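PDB 4YYC: putative trimethylamine methyltransferase from Rhizobium meliloti, which probably acts as a methyltransferase, as a member of the trimethylamine methyltransferase family. Local coordinates for residues Asp85-Ala90 / Gly300-Gln305; Ala90-Arg95 / Lys103-Glu108. One frame throughout, in Å; residues are numbered along the deposited sequence.

Contact 1 (Asp85-Ala90 / Gly300-Gln305); sequences DLWKAA and GAAFTQ
W87 pushes the benzo end of its indole into a shallow step on helix 286-307, formed by the methyl of A302 and the backbone of F303. CH2 of W87 lies 3.8 Å from CB of A302, which sits at the ring's edge, near its plane. Beside it, CZ2 of W87 is 4.1 Å from CB of F303 and also rests near that residue's backbone N. The pyrrole side meets the phenyl ring: NE1 of W87 comes within 3.7 Å of CD1 of F303, and the five-membered and phenyl planes are inclined at 32°.

The second bump comes from the opposite helix. CG anti to the backbone N (chi1 -177°) places the F303 ring so that CD1 meets NE1 of W87 and CE1 meets CD1 of L86, filling the hollow between those two residues. CD1 of L86 touches CE1 of F303 at 4.0 Å, the two side chains running nearly perpendicular. The interlocking of large side chains fits the wide spacing of the local axes, 10.9 Å at an 85° crossing.

Around the indole, F77 and F101 add edge-to-face contacts, while L306 lies against W87. Helix 286-307 is the connecting helix of a beta-alpha-beta crossover between parallel strands 269-277 and 313-322; helix 81-90 packs on it from outside that unit, consistent with the TIM-barrel fold of this family.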
loop_
_atom_site.group_PDB
_atom_site.type_symbol
_atom_site.label_atom_id
_atom_site.label_comp_id
_atom_site.label_asym_id
_atom_site.label_seq_id
_atom_site.Cartn_x
_atom_site.Cartn_y
_atom_site.Cartn_z
ATOM N N ASP A 85 -43.432 -4.936 10.234
ATOM C CA ASP A 85 -44.068 -5.062 11.530
ATOM C C ASP A 85 -43.069 -4.951 12.652
ATOM O O ASP A 85 -43.369 -4.333 13.666
ATOM C CB ASP A 85 -44.848 -6.365 11.685
ATOM C CG ASP A 85 -46.116 -6.392 10.886
ATOM O OD1 ASP A 85 -46.511 -5.377 10.258
ATOM O OD2 ASP A 85 -46.797 -7.449 10.897
ATOM N N LEU A 86 -41.884 -5.523 12.475
ATOM C CA LEU A 86 -40.852 -5.418 13.510
ATOM C C LEU A 86 -40.429 -3.974 13.744
ATOM O O LEU A 86 -40.251 -3.542 14.877
ATOM C CB LEU A 86 -39.662 -6.303 13.180
ATOM C CG LEU A 86 -39.914 -7.782 13.353
ATOM C CD1 LEU A 86 -38.871 -8.619 12.625
ATOM C CD2 LEU A 86 -39.959 -8.144 14.828
ATOM N N TRP A 87 -40.300 -3.220 12.654
ATOM C CA TRP A 87 -39.889 -1.821 12.726
ATOM C C TRP A 87 -40.976 -0.961 13.370
ATOM O O TRP A 87 -40.663 -0.112 14.199
ATOM C CB TRP A 87 -39.455 -1.278 11.341
ATOM C CG TRP A 87 -38.036 -1.632 11.019
ATOM C CD1 TRP A 87 -37.573 -2.402 9.988
ATOM C CD2 TRP A 87 -36.881 -1.267 11.795
ATOM N NE1 TRP A 87 -36.207 -2.492 10.048
ATOM C CE2 TRP A 87 -35.758 -1.837 11.168
ATOM C CE3 TRP A 87 -36.696 -0.520 12.975
ATOM C CZ2 TRP A 87 -34.468 -1.654 11.670
ATOM C CZ3 TRP A 87 -35.417 -0.355 13.467
ATOM C CH2 TRP A 87 -34.325 -0.938 12.811
ATOM N N LYS A 88 -42.240 -1.199 13.014
ATOM C CA LYS A 88 -43.318 -0.421 13.605
ATOM C C LYS A 88 -43.334 -0.669 15.108
ATOM O O LYS A 88 -43.480 0.261 15.891
ATOM C CB LYS A 88 -44.676 -0.744 13.012
ATOM C CG LYS A 88 -45.767 0.108 13.652
ATOM N N ALA A 89 -43.170 -1.922 15.506
ATOM C CA ALA A 89 -43.186 -2.285 16.931
ATOM C C ALA A 89 -42.040 -1.666 17.708
ATOM O O ALA A 89 -42.210 -1.356 18.885
ATOM C CB ALA A 89 -43.152 -3.792 17.093
ATOM N N ALA A 90 -40.887 -1.521 17.061
ATOM C CA ALA A 90 -39.713 -0.906 17.650
ATOM C C ALA A 90 -39.827 0.617 17.735
ATOM O O ALA A 90 -38.965 1.248 18.349
ATOM C CB ALA A 90 -38.453 -1.290 16.905
ATOM N N GLY A 300 -29.746 -1.919 8.723
ATOM C CA GLY A 300 -29.646 -3.349 8.512
ATOM C C GLY A 300 -29.116 -4.088 9.728
ATOM O O GLY A 300 -29.594 -5.172 10.052
ATOM N N ALA A 301 -28.076 -3.533 10.358
ATOM C CA ALA A 301 -27.537 -4.157 11.560
ATOM C C ALA A 301 -28.530 -4.110 12.700
ATOM O O ALA A 301 -28.718 -5.117 13.414
ATOM C CB ALA A 301 -26.213 -3.537 11.956
ATOM N N ALA A 302 -29.227 -2.973 12.894
ATOM C CA ALA A 302 -30.229 -2.920 13.975
ATOM C C ALA A 302 -31.339 -3.917 13.747
ATOM O O ALA A 302 -31.838 -4.500 14.722
ATOM C CB ALA A 302 -30.808 -1.519 14.089
ATOM N N PHE A 303 -31.703 -4.140 12.480
ATOM C CA PHE A 303 -32.689 -5.154 12.145
ATOM C C PHE A 303 -32.346 -6.522 12.724
ATOM O O PHE A 303 -33.232 -7.244 13.240
ATOM C CB PHE A 303 -32.857 -5.249 10.633
ATOM C CG PHE A 303 -33.934 -6.233 10.221
ATOM C CD1 PHE A 303 -35.260 -6.003 10.517
ATOM C CD2 PHE A 303 -33.582 -7.414 9.630
ATOM C CE1 PHE A 303 -36.240 -6.955 10.158
ATOM C CE2 PHE A 303 -34.532 -8.360 9.245
ATOM C CZ PHE A 303 -35.850 -8.127 9.506
ATOM N N THR A 304 -31.085 -6.899 12.693
ATOM C CA THR A 304 -30.702 -8.219 13.240
ATOM C C THR A 304 -31.073 -8.348 14.736
ATOM O O THR A 304 -31.451 -9.426 15.190
ATOM C CB THR A 304 -29.208 -8.547 13.041
ATOM O OG1 THR A 304 -28.417 -7.667 13.860
ATOM C CG2 THR A 304 -28.815 -8.496 11.548
ATOM N N GLN A 305 -31.019 -7.223 15.457
ATOM C CA GLN A 305 -31.296 -7.230 16.892
ATOM C C GLN A 305 -32.788 -7.294 17.144
ATOM O O GLN A 305 -33.207 -7.742 18.210
ATOM C CB GLN A 305 -30.665 -6.013 17.599
ATOM C CG GLN A 305 -29.162 -5.838 17.377
ATOM C CD GLN A 305 -28.400 -7.041 17.820
ATOM O OE1 GLN A 305 -28.333 -7.328 19.049
ATOM N NE2 GLN A 305 -27.840 -7.795 16.865
#

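Contact 2 (Ala90-Arg95 / Lys103-Glu108); sequences AGADVR and KGLCRE
OD2 of D93 is gripped by two nitrogens of R95, at 2.9 Å from NH2 and 3.0 Å from NE. The N-H...O angle is 148° in each case. OD2 lies almost in the guanidinium plane, whereas both nitrogens approach it from the same face of the carboxylate, well out of its plane. This side-on salt bridge joins two residues of the short strand 93-95 and fixes how the guanidinium is turned against D93.

The contact with the other segment is van der Waals packing of L105 against backbone and the A92 methyl. Its CG stands anti to the backbone N (chi1 178°), which carries the forked end of L105 from the first turn of helix 105-109 to the bend at A90-A92. Both methyls face the carbonyl oxygen of A90 from one side: CD1 of L105 is 3.7 Å from that O, and CD2 of L105 is 3.8 Å from it. CD2 continues along the backbone, passing the carbonyl carbon of G91 and reaching 4.1 Å from N of A92; the A92 methyl, at 4.3 Å from CB to CD2 of L105, flanks it.

The bend is a Schellman motif that ends helix 81-90, with G91 at the positive phi (106°) by which the chain leaves the helix. It leads into a beta-hairpin of strands 93-95 and 98-100, where D93 and H100 share backbone hydrogen bonds. Beyond the hairpin, G104 occupies the N-cap of the next helix, and its carbonyl O accepts the first-turn bond from N of E108 at 2.9 Å.

A90 also rests on L306 of helix 286-307, and A92 touches both W87 and V99.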
loop_
_atom_site.group_PDB
_atom_site.type_symbol
_atom_site.label_atom_id
_atom_site.label_comp_id
_atom_site.label_asym_id
_atom_site.label_seq_id
_atom_site.Cartn_x
_atom_site.Cartn_y
_atom_site.Cartn_z
ATOM N N ALA A 90 -40.887 -1.521 17.061
ATOM C CA ALA A 90 -39.713 -0.906 17.650
ATOM C C ALA A 90 -39.827 0.617 17.735
ATOM O O ALA A 90 -38.965 1.248 18.349
ATOM C CB ALA A 90 -38.453 -1.290 16.905
ATOM N N GLY A 91 -40.823 1.202 17.075
ATOM C CA GLY A 91 -41.102 2.635 17.148
ATOM C C GLY A 91 -40.720 3.468 15.932
ATOM O O GLY A 91 -40.773 4.688 15.983
ATOM N N ALA A 92 -40.397 2.824 14.820
ATOM C CA ALA A 92 -40.139 3.528 13.564
ATOM C C ALA A 92 -41.418 3.878 12.854
ATOM O O ALA A 92 -42.476 3.323 13.183
ATOM C CB ALA A 92 -39.245 2.688 12.669
ATOM N N ASP A 93 -41.346 4.818 11.922
ATOM C CA ASP A 93 -42.527 5.279 11.166
ATOM C C ASP A 93 -42.476 4.624 9.795
ATOM O O ASP A 93 -41.581 4.940 8.998
ATOM C CB ASP A 93 -42.504 6.807 11.064
ATOM C CG ASP A 93 -43.666 7.390 10.247
ATOM O OD1 ASP A 93 -44.651 6.688 9.925
ATOM O OD2 ASP A 93 -43.592 8.605 9.938
ATOM N N VAL A 94 -43.385 3.693 9.531
ATOM C CA VAL A 94 -43.394 2.956 8.279
ATOM C C VAL A 94 -44.382 3.582 7.325
ATOM O O VAL A 94 -45.564 3.715 7.662
ATOM C CB VAL A 94 -43.770 1.483 8.472
ATOM C CG1 VAL A 94 -43.849 0.771 7.126
ATOM C CG2 VAL A 94 -42.755 0.794 9.364
ATOM N N ARG A 95 -43.914 3.946 6.144
ATOM C CA ARG A 95 -44.721 4.587 5.101
ATOM C C ARG A 95 -44.572 3.746 3.838
ATOM O O ARG A 95 -43.550 3.821 3.152
ATOM C CB ARG A 95 -44.242 6.017 4.867
ATOM C CG ARG A 95 -44.264 6.885 6.110
ATOM C CD ARG A 95 -43.869 8.323 5.799
ATOM N NE ARG A 95 -43.373 8.978 7.013
ATOM C CZ ARG A 95 -42.480 9.973 7.062
ATOM N NH1 ARG A 95 -41.953 10.526 5.954
ATOM N NH2 ARG A 95 -42.082 10.416 8.255
ATOM N N LYS A 103 -34.335 9.611 15.622
ATOM C CA LYS A 103 -32.906 9.768 15.797
ATOM C C LYS A 103 -32.416 8.959 16.991
ATOM O O LYS A 103 -33.006 9.017 18.070
ATOM C CB LYS A 103 -32.521 11.254 15.877
ATOM C CG LYS A 103 -32.830 11.965 14.557
ATOM C CD LYS A 103 -31.778 12.933 14.068
ATOM C CE LYS A 103 -32.206 14.370 14.029
ATOM N NZ LYS A 103 -33.220 14.647 12.956
ATOM N N GLY A 104 -31.377 8.161 16.743
ATOM C CA GLY A 104 -30.749 7.347 17.751
ATOM C C GLY A 104 -31.293 5.936 17.870
ATOM O O GLY A 104 -30.698 5.125 18.552
ATOM N N LEU A 105 -32.444 5.640 17.261
ATOM C CA LEU A 105 -33.097 4.356 17.492
ATOM C C LEU A 105 -32.205 3.196 17.112
ATOM O O LEU A 105 -32.029 2.247 17.880
ATOM C CB LEU A 105 -34.442 4.254 16.730
ATOM C CG LEU A 105 -35.209 2.928 16.848
ATOM C CD1 LEU A 105 -35.468 2.579 18.294
ATOM C CD2 LEU A 105 -36.493 2.926 16.022
ATOM N N CYS A 106 -31.665 3.253 15.914
ATOM C CA CYS A 106 -30.806 2.150 15.439
ATOM C C CYS A 106 -29.586 1.966 16.317
ATOM O O CYS A 106 -29.258 0.869 16.717
ATOM C CB CYS A 106 -30.384 2.363 13.982
ATOM S SG CYS A 106 -31.760 2.260 12.806
ATOM N N ARG A 107 -28.954 3.068 16.680
ATOM C CA ARG A 107 -27.791 2.989 17.532
ATOM C C ARG A 107 -28.130 2.376 18.910
ATOM O O ARG A 107 -27.383 1.555 19.438
ATOM C CB ARG A 107 -27.145 4.388 17.599
ATOM C CG ARG A 107 -25.750 4.442 18.062
ATOM C CD ARG A 107 -25.184 5.855 17.897
ATOM N NE ARG A 107 -24.874 6.256 16.505
ATOM C CZ ARG A 107 -23.717 6.040 15.874
ATOM N NH1 ARG A 107 -22.718 5.404 16.471
ATOM N NH2 ARG A 107 -23.553 6.486 14.636
ATOM N N GLU A 108 -29.268 2.760 19.494
ATOM C CA GLU A 108 -29.725 2.163 20.750
ATOM C C GLU A 108 -30.004 0.678 20.629
ATOM O O GLU A 108 -29.606 -0.104 21.482
ATOM C CB GLU A 108 -30.982 2.888 21.265
ATOM C CG GLU A 108 -31.434 2.505 22.682
ATOM C CD GLU A 108 -30.501 2.993 23.806
ATOM O OE1 GLU A 108 -29.525 3.759 23.540
ATOM O OE2 GLU A 108 -30.743 2.619 24.990
#

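Overall arrangement
Along the chain the order is 85-90, 90-95, 103-108 and then, almost two hundred residues later, 300-305. Contact 2 is therefore a local closure across the hairpin, whereas contact 1 brings helix 81-90 onto helix 286-307. Their centres are 8 Å apart, and they share A90. A probable hydrogen bond from N of A92 to O of W87, 3.0 Å long, couples them. They also meet through helix 105-109: SG of C106 is 4.1 Å from CH2 of W87, and O of C106 is 3.9 Å from CB of A302. Helices 81-90, 105-109 and 286-307 thus pack together, and the centres of contacts 1 and 2 lie about 25 and 29 Å from the centre of the chain.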